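Local coordinates for PTS system glucose-specific EIIA component (Mycoplasma capricolum, PDB 2GPR), which takes a phosphoryl group from phospho-HPr onto a histidine and passes it to the EIIB domain, driving phosphorylation of glucose as it is imported, at residues H63-Q68 with D105-V110; E23-V28 with I79-V84; V56-T61 with V95-E100. One frame throughout, in Å; residues are numbered along the deposited sequence.

Interaction 1. Residues H63-Q68 with D105-V110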
ATOM      1  N   HIS A  63       5.865   9.411  -2.082  1.00 23.25           N
ATOM      2  CA  HIS A  63       4.733   8.865  -2.822  1.00 21.88           C
ATOM      3  C   HIS A  63       4.614   7.347  -2.722  1.00 19.23           C
ATOM      4  O   HIS A  63       3.641   6.772  -3.232  1.00 17.40           O
ATOM      5  CB  HIS A  63       4.852   9.252  -4.314  1.00 22.00           C
ATOM      6  CG  HIS A  63       6.067   8.585  -4.899  1.00 28.49           C
ATOM      7  ND1 HIS A  63       7.353   8.848  -4.415  1.00 31.44           N
ATOM      8  CD2 HIS A  63       6.186   7.621  -5.857  1.00 30.76           C
ATOM      9  CE1 HIS A  63       8.213   8.073  -5.097  1.00 31.87           C
ATOM     10  NE2 HIS A  63       7.548   7.338  -5.987  1.00 31.56           N
ATOM     11  N   ALA A  64       5.637   6.707  -2.139  1.00 17.01           N
ATOM     12  CA  ALA A  64       5.637   5.266  -2.058  1.00 17.08           C
ATOM     13  C   ALA A  64       6.296   4.766  -0.759  1.00 19.10           C
ATOM     14  O   ALA A  64       7.282   5.306  -0.333  1.00 21.28           O
ATOM     15  CB  ALA A  64       6.290   4.738  -3.306  1.00 15.91           C
ATOM     16  N   PHE A  65       5.728   3.755  -0.088  1.00 17.50           N
ATOM     17  CA  PHE A  65       6.295   3.331   1.150  1.00 18.88           C
ATOM     18  C   PHE A  65       6.518   1.857   1.146  1.00 21.04           C
ATOM     19  O   PHE A  65       5.583   1.144   0.924  1.00 25.76           O
ATOM     20  CB  PHE A  65       5.322   3.722   2.278  1.00 21.24           C
ATOM     21  CG  PHE A  65       5.154   5.212   2.357  1.00 22.88           C
ATOM     22  CD1 PHE A  65       6.071   5.973   3.083  1.00 26.25           C
ATOM     23  CD2 PHE A  65       4.203   5.893   1.597  1.00 23.42           C
ATOM     24  CE1 PHE A  65       5.996   7.372   3.125  1.00 27.50           C
ATOM     25  CE2 PHE A  65       4.099   7.290   1.644  1.00 26.96           C
ATOM     26  CZ  PHE A  65       4.991   8.035   2.416  1.00 28.09           C
ATOM     27  N   GLY A  66       7.735   1.421   1.435  1.00 18.90           N
ATOM     28  CA  GLY A  66       8.100   0.018   1.478  1.00 17.78           C
ATOM     29  C   GLY A  66       8.288  -0.503   2.907  1.00 21.09           C
ATOM     30  O   GLY A  66       9.063   0.021   3.723  1.00 22.29           O
ATOM     31  N   ILE A  67       7.548  -1.560   3.226  1.00 22.98           N
ATOM     32  CA  ILE A  67       7.580  -2.099   4.565  1.00 21.87           C
ATOM     33  C   ILE A  67       7.991  -3.518   4.504  1.00 24.74           C
ATOM     34  O   ILE A  67       7.524  -4.295   3.674  1.00 26.95           O
ATOM     35  CB  ILE A  67       6.250  -1.896   5.348  1.00 19.17           C
ATOM     36  CG1 ILE A  67       5.980  -0.396   5.623  1.00 15.49           C
ATOM     37  CG2 ILE A  67       6.310  -2.655   6.680  1.00 16.29           C
ATOM     38  CD1 ILE A  67       4.533   0.051   5.510  1.00 15.13           C
ATOM     39  N   GLN A  68       8.919  -3.840   5.342  1.00 26.30           N
ATOM     40  CA  GLN A  68       9.414  -5.177   5.391  1.00 30.75           C
ATOM     41  C   GLN A  68       9.110  -5.718   6.773  1.00 33.00           C
ATOM     42  O   GLN A  68       9.473  -5.116   7.769  1.00 30.49           O
ATOM     43  CB  GLN A  68      10.927  -5.201   4.962  1.00 34.04           C
ATOM     44  CG  GLN A  68      11.746  -6.500   5.168  1.00 36.38           C
ATOM     45  CD  GLN A  68      13.234  -6.205   5.432  1.00 39.15           C
ATOM     46  OE1 GLN A  68      13.662  -5.972   6.598  1.00 40.84           O
ATOM     47  NE2 GLN A  68      14.021  -6.138   4.347  1.00 37.71           N
ATOM     48  N   ASP A 105      -0.396   2.706  11.532  1.00 21.73           N
ATOM     49  CA  ASP A 105       0.273   4.003  11.788  1.00 20.92           C
ATOM     50  C   ASP A 105       0.121   4.859  10.555  1.00 22.19           C
ATOM     51  O   ASP A 105      -0.054   4.342   9.465  1.00 23.97           O
ATOM     52  CB  ASP A 105       1.764   3.928  12.070  1.00 21.07           C
ATOM     53  CG  ASP A 105       2.075   3.373  13.395  1.00 23.49           C
ATOM     54  OD1 ASP A 105       1.067   3.435  14.212  1.00 25.24           O
ATOM     55  OD2 ASP A 105       3.128   2.854  13.641  1.00 25.38           O
ATOM     56  N   LYS A 106       0.140   6.170  10.728  1.00 20.50           N
ATOM     57  CA  LYS A 106      -0.037   7.019   9.610  1.00 19.19           C
ATOM     58  C   LYS A 106       1.250   7.124   8.849  1.00 26.23           C
ATOM     59  O   LYS A 106       2.302   7.310   9.463  1.00 31.54           O
ATOM     60  CB  LYS A 106      -0.523   8.368  10.054  1.00 18.97           C
ATOM     61  CG  LYS A 106      -1.121   9.142   8.905  1.00 22.33           C
ATOM     62  CD  LYS A 106      -1.860  10.388   9.346  1.00 29.02           C
ATOM     63  CE  LYS A 106      -1.240  11.053  10.550  1.00 35.59           C
ATOM     64  NZ  LYS A 106      -2.146  12.042  11.176  1.00 38.97           N
ATOM     65  N   LEU A 107       1.229   7.049   7.518  1.00 24.66           N
ATOM     66  CA  LEU A 107       2.492   7.223   6.832  1.00 21.17           C
ATOM     67  C   LEU A 107       2.607   8.642   6.343  1.00 24.01           C
ATOM     68  O   LEU A 107       3.573   9.368   6.628  1.00 25.71           O
ATOM     69  CB  LEU A 107       2.677   6.222   5.707  1.00 17.58           C
ATOM     70  CG  LEU A 107       2.545   4.822   6.245  1.00 16.03           C
ATOM     71  CD1 LEU A 107       2.522   3.820   5.111  1.00 12.81           C
ATOM     72  CD2 LEU A 107       3.671   4.532   7.243  1.00 15.63           C
ATOM     73  N   VAL A 108       1.564   9.048   5.639  1.00 23.66           N
ATOM     74  CA  VAL A 108       1.564  10.356   5.073  1.00 25.80           C
ATOM     75  C   VAL A 108       0.134  10.900   4.846  1.00 25.04           C
ATOM     76  O   VAL A 108      -0.879  10.184   4.934  1.00 22.99           O
ATOM     77  CB  VAL A 108       2.324  10.272   3.757  1.00 24.80           C
ATOM     78  CG1 VAL A 108       1.552   9.316   2.901  1.00 25.28           C
ATOM     79  CG2 VAL A 108       2.506  11.618   3.048  1.00 23.24           C
ATOM     80  N   THR A 109       0.080  12.191   4.548  1.00 22.27           N
ATOM     81  CA  THR A 109      -1.160  12.814   4.230  1.00 24.49           C
ATOM     82  C   THR A 109      -1.055  13.410   2.833  1.00 26.50           C
ATOM     83  O   THR A 109      -0.128  14.175   2.527  1.00 27.67           O
ATOM     84  CB  THR A 109      -1.624  13.816   5.302  1.00 26.30           C
ATOM     85  OG1 THR A 109      -1.386  13.256   6.584  1.00 25.38           O
ATOM     86  CG2 THR A 109      -3.122  14.184   5.110  1.00 26.58           C
ATOM     87  N   VAL A 110      -1.957  12.975   1.949  1.00 26.55           N
ATOM     88  CA  VAL A 110      -1.921  13.434   0.560  1.00 26.95           C
ATOM     89  C   VAL A 110      -3.005  14.409   0.142  1.00 26.47           C
ATOM     90  O   VAL A 110      -4.190  14.147   0.278  1.00 22.88           O
ATOM     91  CB  VAL A 110      -1.961  12.281  -0.408  1.00 24.41           C
ATOM     92  CG1 VAL A 110      -1.774  12.816  -1.819  1.00 21.94           C
ATOM     93  CG2 VAL A 110      -0.854  11.314  -0.065  1.00 25.45           C
TER
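Phe65 and Leu107 meet in the hydrophobic core of the all-beta EIIA domain, where strand 64-68 of the large antiparallel sheet lies over strand 106-110 of a three-stranded sheet. The short strand axes run nearly antiparallel, at 171°, but stay 8.8 Å apart at their closest. No hydrogen bond links the two segments, which meet through side chains.

A CH-pi contact lies at the centre. Leu107 CB sits 4.1 Å from the centroid of the Phe65 ring, only 3° off the ring normal. The Phe65 side chain is turned with CG anti to its own carbonyl carbon (chi1 -63°), and the two side chains lie alongside each other head to tail: the ring covers the root of the leucine while the leucine tip reaches back to the phenylalanine stem, Leu107 CD1 lying 4.0 Å from Phe65 CB.

Leu55, Leu77 and Val95 extend the apolar cluster. Just before strand 64-68, His63, probably important for phospho-donor activity and a likely zinc ligand shared with glycerol kinase, directs its CB away from strand 106-110.

The remaining contacts are apolar. Ile67, two residues beyond Phe65, adds its CD1 to Leu107 CD1 at 4.3 Å. A classic beta bulge, in which Leu107 and Val108 both face Phe47 of the neighbouring strand, is consistent with both pointing into this interface. At the far end of the Phe65 ring, Val108 approaches obliquely, its CG1 3.5 Å from Phe65 CE2.

Interaction 2. Residues E23-V28 with I79-V84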
ATOM      1  N   GLU A  23      -7.494  -3.370 -12.570  1.00 38.88           N
ATOM      2  CA  GLU A  23      -8.218  -2.134 -12.693  1.00 41.39           C
ATOM      3  C   GLU A  23      -7.312  -0.914 -12.600  1.00 44.81           C
ATOM      4  O   GLU A  23      -7.794   0.214 -12.467  1.00 46.25           O
ATOM      5  CB  GLU A  23      -9.342  -2.034 -11.685  1.00 44.32           C
ATOM      6  CG  GLU A  23     -10.490  -3.015 -11.996  1.00 48.48           C
ATOM      7  CD  GLU A  23     -11.191  -3.520 -10.746  1.00 52.96           C
ATOM      8  OE1 GLU A  23     -11.820  -2.566 -10.092  1.00 54.33           O
ATOM      9  OE2 GLU A  23     -11.157  -4.699 -10.369  1.00 54.19           O
ATOM     10  N   VAL A  24      -5.993  -1.152 -12.656  1.00 45.73           N
ATOM     11  CA  VAL A  24      -4.968  -0.115 -12.584  1.00 45.10           C
ATOM     12  C   VAL A  24      -4.379   0.174 -13.950  1.00 42.33           C
ATOM     13  O   VAL A  24      -3.968  -0.733 -14.666  1.00 41.39           O
ATOM     14  CB  VAL A  24      -3.875  -0.528 -11.637  1.00 46.58           C
ATOM     15  CG1 VAL A  24      -2.778   0.537 -11.612  1.00 49.34           C
ATOM     16  CG2 VAL A  24      -4.451  -0.798 -10.261  1.00 44.53           C
ATOM     17  N   GLU A  25      -4.377   1.448 -14.318  1.00 41.88           N
ATOM     18  CA  GLU A  25      -3.941   1.907 -15.628  1.00 42.02           C
ATOM     19  C   GLU A  25      -2.447   2.154 -15.725  1.00 40.54           C
ATOM     20  O   GLU A  25      -2.015   3.284 -15.907  1.00 44.21           O
ATOM     21  CB  GLU A  25      -4.692   3.190 -15.996  1.00 43.68           C
ATOM     22  CG  GLU A  25      -4.672   4.169 -14.826  1.00 46.33           C
ATOM     23  CD  GLU A  25      -5.745   3.837 -13.839  1.00 49.85           C
ATOM     24  OE1 GLU A  25      -6.918   3.732 -14.413  1.00 50.84           O
ATOM     25  OE2 GLU A  25      -5.530   3.560 -12.663  1.00 51.23           O
ATOM     26  N   ASP A  26      -1.685   1.099 -15.595  1.00 34.83           N
ATOM     27  CA  ASP A  26      -0.252   1.165 -15.629  1.00 30.25           C
ATOM     28  C   ASP A  26       0.339  -0.231 -15.754  1.00 28.31           C
ATOM     29  O   ASP A  26       0.284  -1.023 -14.814  1.00 25.55           O
ATOM     30  CB  ASP A  26       0.274   1.826 -14.366  1.00 29.43           C
ATOM     31  CG  ASP A  26       1.752   1.722 -14.241  1.00 32.28           C
ATOM     32  OD1 ASP A  26       2.351   0.689 -14.096  1.00 34.17           O
ATOM     33  OD2 ASP A  26       2.309   2.878 -14.117  1.00 34.75           O
ATOM     34  N   GLU A  27       0.992  -0.445 -16.882  1.00 29.79           N
ATOM     35  CA  GLU A  27       1.652  -1.668 -17.278  1.00 31.61           C
ATOM     36  C   GLU A  27       2.328  -2.379 -16.128  1.00 28.18           C
ATOM     37  O   GLU A  27       2.077  -3.551 -15.848  1.00 26.97           O
ATOM     38  CB  GLU A  27       2.684  -1.305 -18.380  1.00 40.40           C
ATOM     39  CG  GLU A  27       4.136  -1.715 -18.045  1.00 48.56           C
ATOM     40  CD  GLU A  27       5.183  -0.622 -18.190  1.00 56.11           C
ATOM     41  OE1 GLU A  27       4.939   0.502 -18.613  1.00 57.64           O
ATOM     42  OE2 GLU A  27       6.407  -1.038 -17.872  1.00 59.31           O
ATOM     43  N   VAL A  28       3.182  -1.640 -15.428  1.00 24.33           N
ATOM     44  CA  VAL A  28       3.925  -2.213 -14.343  1.00 20.46           C
ATOM     45  C   VAL A  28       3.047  -2.869 -13.269  1.00 21.12           C
ATOM     46  O   VAL A  28       3.354  -3.951 -12.746  1.00 19.45           O
ATOM     47  CB  VAL A  28       4.865  -1.214 -13.734  1.00 17.17           C
ATOM     48  CG1 VAL A  28       5.248  -1.661 -12.345  1.00 17.30           C
ATOM     49  CG2 VAL A  28       6.096  -0.974 -14.592  1.00 16.88           C
ATOM     50  N   ILE A  79       1.111   5.422  -3.566  1.00 21.34           N
ATOM     51  CA  ILE A  79      -0.005   6.283  -3.760  1.00 21.82           C
ATOM     52  C   ILE A  79      -0.138   6.729  -5.179  1.00 24.32           C
ATOM     53  O   ILE A  79       0.793   7.300  -5.728  1.00 26.54           O
ATOM     54  CB  ILE A  79      -0.058   7.463  -2.821  1.00 22.46           C
ATOM     55  CG1 ILE A  79      -0.120   6.955  -1.392  1.00 25.76           C
ATOM     56  CG2 ILE A  79      -1.319   8.311  -3.143  1.00 16.91           C
ATOM     57  CD1 ILE A  79       1.234   6.601  -0.837  1.00 29.11           C
ATOM     58  N   GLY A  80      -1.339   6.497  -5.763  1.00 25.50           N
ATOM     59  CA  GLY A  80      -1.664   6.881  -7.140  1.00 23.58           C
ATOM     60  C   GLY A  80      -0.690   6.317  -8.180  1.00 23.42           C
ATOM     61  O   GLY A  80      -0.054   5.296  -8.004  1.00 26.67           O
ATOM     62  N   LEU A  81      -0.599   7.016  -9.271  1.00 21.99           N
ATOM     63  CA  LEU A  81       0.226   6.686 -10.390  1.00 23.88           C
ATOM     64  C   LEU A  81       1.047   7.963 -10.768  1.00 29.45           C
ATOM     65  O   LEU A  81       0.575   9.095 -10.607  1.00 29.65           O
ATOM     66  CB  LEU A  81      -0.691   6.217 -11.554  1.00 21.60           C
ATOM     67  CG  LEU A  81      -0.953   4.706 -11.642  1.00 20.22           C
ATOM     68  CD1 LEU A  81      -1.038   4.031 -10.286  1.00 19.89           C
ATOM     69  CD2 LEU A  81      -2.240   4.436 -12.388  1.00 18.40           C
ATOM     70  N   ASP A  82       2.310   7.775 -11.217  1.00 32.18           N
ATOM     71  CA  ASP A  82       3.264   8.838 -11.634  1.00 33.48           C
ATOM     72  C   ASP A  82       3.681   9.837 -10.594  1.00 33.68           C
ATOM     73  O   ASP A  82       4.501  10.691 -10.872  1.00 34.80           O
ATOM     74  CB  ASP A  82       3.053   9.508 -13.014  1.00 34.53           C
ATOM     75  CG  ASP A  82       3.724   8.786 -14.138  1.00 37.92           C
ATOM     76  OD1 ASP A  82       4.344   7.728 -13.988  1.00 38.84           O
ATOM     77  OD2 ASP A  82       3.506   9.364 -15.308  1.00 38.83           O
ATOM     78  N   THR A  83       3.108   9.732  -9.424  1.00 34.28           N
ATOM     79  CA  THR A  83       3.404  10.598  -8.287  1.00 34.47           C
ATOM     80  C   THR A  83       4.896  10.970  -8.043  1.00 35.33           C
ATOM     81  O   THR A  83       5.162  12.001  -7.408  1.00 36.11           O
ATOM     82  CB  THR A  83       2.789   9.945  -7.057  1.00 34.50           C
ATOM     83  OG1 THR A  83       3.031   8.540  -7.122  1.00 35.30           O
ATOM     84  CG2 THR A  83       1.295  10.189  -7.102  1.00 33.13           C
ATOM     85  N   VAL A  84       5.883  10.136  -8.524  1.00 33.81           N
ATOM     86  CA  VAL A  84       7.307  10.470  -8.386  1.00 28.72           C
ATOM     87  C   VAL A  84       7.592  11.818  -9.081  1.00 26.80           C
ATOM     88  O   VAL A  84       8.412  12.615  -8.674  1.00 27.97           O
ATOM     89  CB  VAL A  84       8.227   9.381  -8.930  1.00 27.51           C
ATOM     90  CG1 VAL A  84       8.247   9.445 -10.444  1.00 27.19           C
ATOM     91  CG2 VAL A  84       9.652   9.590  -8.412  1.00 27.70           C
TER
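Leu81 projects from the loop after strand 74-78 against Val24, Glu25 and Asp26, which form an inverse gamma turn centred on Glu25 and lead into helix 27-30 with Asp26 as its N-cap. The contact joins two connections at one end of the domain's large antiparallel sheet.

On the packed side, the leucine fork does nearly all the touching. Its CD2 lies 4.0 Å from Val24 CG1, a methyl placed anti to the valine N (chi1 178°), and CD1 comes almost as near the same methyl. The CB of Asp26 meets the branch point, 4.1 Å from Leu81 CG. Glu25 bends at chi2 (-82°), folding its chain across the leucine: Glu25 CG is 3.5 Å and Glu25 OE2 3.4 Å from Leu81 CD2. Phe29, Ser121 and Pro125 also touch Leu81, whose side chain lies about 5 Å from that of His78, probably the residue that is phosphorylated.

The outer side is polar. The Glu25 carboxylate is held elsewhere: OE2 is hydrogen-bonded to Ser121 OG, while OE1 has a long, weak ion pair with Lys123. Asp26 turns its carboxylate to the helix start, where OD1 accepts a hydrogen bond from Phe29 N. On the exposed side, Asp82 keeps its OD1 5.3 Å from Asp26 OD2, and these like charges would be expected to repel mildly.

Behind Leu81, the loop is tied back on itself near a glycine, Gly80, with positive phi. Thr83 OG1 donates to Ile79 O at 2.9 Å, almost straight in line with the carbonyl bond at 177°.

Interaction 3. Residues V56-T61 with V95-E100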
ATOM      1  N   VAL A  56      11.660   0.110   4.859  1.00 32.60           N
ATOM      2  CA  VAL A  56      12.899  -0.147   4.151  1.00 31.42           C
ATOM      3  C   VAL A  56      12.977   0.694   2.934  1.00 29.85           C
ATOM      4  O   VAL A  56      14.055   1.010   2.520  1.00 29.37           O
ATOM      5  CB  VAL A  56      13.045  -1.608   3.753  1.00 33.66           C
ATOM      6  CG1 VAL A  56      14.300  -1.784   2.901  1.00 35.53           C
ATOM      7  CG2 VAL A  56      13.098  -2.488   5.014  1.00 34.77           C
ATOM      8  N   THR A  57      11.804   1.021   2.355  1.00 30.39           N
ATOM      9  CA  THR A  57      11.706   1.868   1.153  1.00 26.91           C
ATOM     10  C   THR A  57      10.984   3.157   1.402  1.00 24.71           C
ATOM     11  O   THR A  57       9.795   3.157   1.554  1.00 24.70           O
ATOM     12  CB  THR A  57      10.876   1.253   0.035  1.00 22.97           C
ATOM     13  OG1 THR A  57      11.480   0.100  -0.533  1.00 24.27           O
ATOM     14  CG2 THR A  57      10.667   2.333  -1.007  1.00 19.69           C
ATOM     15  N   ALA A  58      11.633   4.263   1.289  1.00 21.73           N
ATOM     16  CA  ALA A  58      10.882   5.478   1.396  1.00 22.02           C
ATOM     17  C   ALA A  58      11.498   6.454   0.434  1.00 26.73           C
ATOM     18  O   ALA A  58      12.425   6.110  -0.229  1.00 33.52           O
ATOM     19  CB  ALA A  58      10.809   5.983   2.838  1.00 21.46           C
ATOM     20  N   PHE A  59      11.008   7.637   0.295  1.00 26.38           N
ATOM     21  CA  PHE A  59      11.621   8.524  -0.668  1.00 26.94           C
ATOM     22  C   PHE A  59      11.314   9.994  -0.378  1.00 30.77           C
ATOM     23  O   PHE A  59      10.297  10.370   0.198  1.00 31.82           O
ATOM     24  CB  PHE A  59      11.100   8.272  -2.078  1.00 25.58           C
ATOM     25  CG  PHE A  59      11.160   6.864  -2.603  1.00 27.84           C
ATOM     26  CD1 PHE A  59      12.277   6.438  -3.328  1.00 27.46           C
ATOM     27  CD2 PHE A  59      10.054   6.010  -2.532  1.00 26.67           C
ATOM     28  CE1 PHE A  59      12.308   5.179  -3.926  1.00 24.37           C
ATOM     29  CE2 PHE A  59      10.079   4.746  -3.124  1.00 23.69           C
ATOM     30  CZ  PHE A  59      11.203   4.335  -3.831  1.00 21.55           C
ATOM     31  N   PRO A  60      12.178  10.840  -0.854  1.00 31.14           N
ATOM     32  CA  PRO A  60      12.034  12.284  -0.686  1.00 30.59           C
ATOM     33  C   PRO A  60      10.743  12.782  -1.301  1.00 27.84           C
ATOM     34  O   PRO A  60      10.240  13.873  -1.033  1.00 28.07           O
ATOM     35  CB  PRO A  60      13.190  12.899  -1.488  1.00 31.04           C
ATOM     36  CG  PRO A  60      13.941  11.760  -2.174  1.00 30.86           C
ATOM     37  CD  PRO A  60      13.346  10.455  -1.672  1.00 30.36           C
ATOM     38  N   THR A  61      10.290  12.001  -2.224  1.00 26.33           N
ATOM     39  CA  THR A  61       9.108  12.338  -2.949  1.00 26.98           C
ATOM     40  C   THR A  61       7.824  11.928  -2.199  1.00 26.38           C
ATOM     41  O   THR A  61       6.727  12.368  -2.515  1.00 24.79           O
ATOM     42  CB  THR A  61       9.232  11.798  -4.365  1.00 25.90           C
ATOM     43  OG1 THR A  61       9.618  10.439  -4.269  1.00 26.75           O
ATOM     44  CG2 THR A  61      10.259  12.656  -5.127  1.00 19.20           C
ATOM     45  N   VAL A  95       6.984   9.773   8.302  1.00 21.08           N
ATOM     46  CA  VAL A  95       7.915   8.694   8.483  1.00 22.35           C
ATOM     47  C   VAL A  95       9.216   8.926   7.723  1.00 24.76           C
ATOM     48  O   VAL A  95       9.294   9.752   6.802  1.00 25.95           O
ATOM     49  CB  VAL A  95       7.221   7.421   7.961  1.00 21.18           C
ATOM     50  CG1 VAL A  95       6.155   6.942   8.954  1.00 19.96           C
ATOM     51  CG2 VAL A  95       6.543   7.773   6.633  1.00 17.36           C
ATOM     52  N   THR A  96      10.223   8.157   8.084  1.00 24.07           N
ATOM     53  CA  THR A  96      11.512   8.229   7.411  1.00 24.25           C
ATOM     54  C   THR A  96      11.970   6.837   7.136  1.00 23.44           C
ATOM     55  O   THR A  96      11.598   5.907   7.839  1.00 27.54           O
ATOM     56  CB  THR A  96      12.604   8.911   8.259  1.00 25.94           C
ATOM     57  OG1 THR A  96      12.073   9.987   8.994  1.00 32.26           O
ATOM     58  CG2 THR A  96      13.709   9.408   7.374  1.00 22.98           C
ATOM     59  N   GLN A  97      12.771   6.699   6.144  1.00 22.56           N
ATOM     60  CA  GLN A  97      13.281   5.421   5.822  1.00 27.39           C
ATOM     61  C   GLN A  97      13.983   4.764   7.000  1.00 29.54           C
ATOM     62  O   GLN A  97      14.481   5.435   7.901  1.00 29.05           O
ATOM     63  CB  GLN A  97      14.204   5.507   4.638  1.00 29.27           C
ATOM     64  CG  GLN A  97      14.472   4.134   4.069  1.00 34.01           C
ATOM     65  CD  GLN A  97      15.471   4.254   2.976  1.00 40.67           C
ATOM     66  OE1 GLN A  97      16.270   5.210   2.971  1.00 44.39           O
ATOM     67  NE2 GLN A  97      15.376   3.358   2.004  1.00 42.40           N
ATOM     68  N   ASP A  98      13.942   3.443   6.995  1.00 30.09           N
ATOM     69  CA  ASP A  98      14.531   2.654   8.013  1.00 28.55           C
ATOM     70  C   ASP A  98      13.730   2.652   9.276  1.00 26.41           C
ATOM     71  O   ASP A  98      14.108   1.963  10.218  1.00 28.06           O
ATOM     72  CB  ASP A  98      15.940   3.119   8.392  1.00 34.02           C
ATOM     73  CG  ASP A  98      16.959   3.242   7.290  1.00 38.21           C
ATOM     74  OD1 ASP A  98      17.059   2.136   6.599  1.00 38.29           O
ATOM     75  OD2 ASP A  98      17.823   4.099   7.237  1.00 39.83           O
ATOM     76  N   GLN A  99      12.674   3.470   9.344  1.00 24.71           N
ATOM     77  CA  GLN A  99      11.791   3.565  10.540  1.00 23.68           C
ATOM     78  C   GLN A  99      10.940   2.287  10.721  1.00 24.62           C
ATOM     79  O   GLN A  99      10.427   1.712   9.766  1.00 26.15           O
ATOM     80  CB  GLN A  99      10.809   4.764  10.352  1.00 25.07           C
ATOM     81  CG  GLN A  99       9.709   4.914  11.437  1.00 28.19           C
ATOM     82  CD  GLN A  99       8.848   6.194  11.283  1.00 33.23           C
ATOM     83  OE1 GLN A  99       7.594   6.215  11.562  1.00 34.44           O
ATOM     84  NE2 GLN A  99       9.510   7.306  10.913  1.00 33.56           N
ATOM     85  N   GLU A 100      10.733   1.860  11.931  1.00 23.80           N
ATOM     86  CA  GLU A 100       9.886   0.760  12.101  1.00 24.74           C
ATOM     87  C   GLU A 100       8.455   1.330  12.336  1.00 23.84           C
ATOM     88  O   GLU A 100       8.279   2.422  12.920  1.00 25.36           O
ATOM     89  CB  GLU A 100      10.263  -0.073  13.317  1.00 23.47           C
ATOM     90  CG  GLU A 100      10.757  -1.480  12.974  1.00 32.83           C
ATOM     91  CD  GLU A 100      10.570  -2.474  14.123  1.00 36.76           C
ATOM     92  OE1 GLU A 100       9.413  -3.001  14.336  1.00 42.45           O
ATOM     93  OE2 GLU A 100      11.570  -2.782  14.877  1.00 41.06           O
TER
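Gln97 is drawn out from its root, CG placed across from the backbone N (chi1 -166°) and the chain extended beyond CG, so that the side chain stretches alongside the backbone at Val56 and brings its amide to the end of strand 53-57. There Gln97 NE2 donates a hydrogen bond to Val56 O, at 2.7 Å and an N-H...O angle of 158°. The donor stands above the carbonyl plane, 36° out of it, and the acceptor is itself slightly tilted from the glutamine amide plane. The stem of the chain follows the same carbonyl: Gln97 CG is 3.5 Å from Val56 O.

A small apolar contact flanks this bond. Ala58 directs its methyl toward the 95-100 segment, and Ala58 CB rests 3.9 Å from Gln97 CB. Val56 points its own CB away, so it is the backbone of this residue that meets the glutamine. Nearby, Asp98 and Gln99 make backbone hydrogen bonds to Leu55, attaching the second segment to the preceding part of strand 53-57.

Gln97 and Asp98 are the two central residues of a type II beta turn running from Thr96 to Gln99, with Asp98 at positive phi. On the strand, Val56 and Thr57 both face Gly66 of strand 64-68, a classic beta bulge. A surface beta turn thus packs against a bulged strand end beside the short edge strand 100-101 of the large antiparallel EIIA sheet.

In the fold
From the N terminus, residues 23-28 come first and wait until 79-84 for their partner, so interaction 2 closes a long loop containing strands 36-42, 46-48, 53-57, 64-68 and 74-78. Segments 56-61 and 63-68 both leave from inside that loop and pair beyond it, with 95-100 and 105-110 respectively. All three contacts therefore cross, and none nests within another. Interactions 1 and 3 are neighbours, with centres about 8 Å apart, linked where Gly66 N meets Thr57 O and where Val95 packs on Phe65. Interaction 2 joins interaction 1 through His63 O and Ile79 N. Together they tie the large sheet to the three-stranded sheet, the turn at 96-99 and the helix 27-30 region.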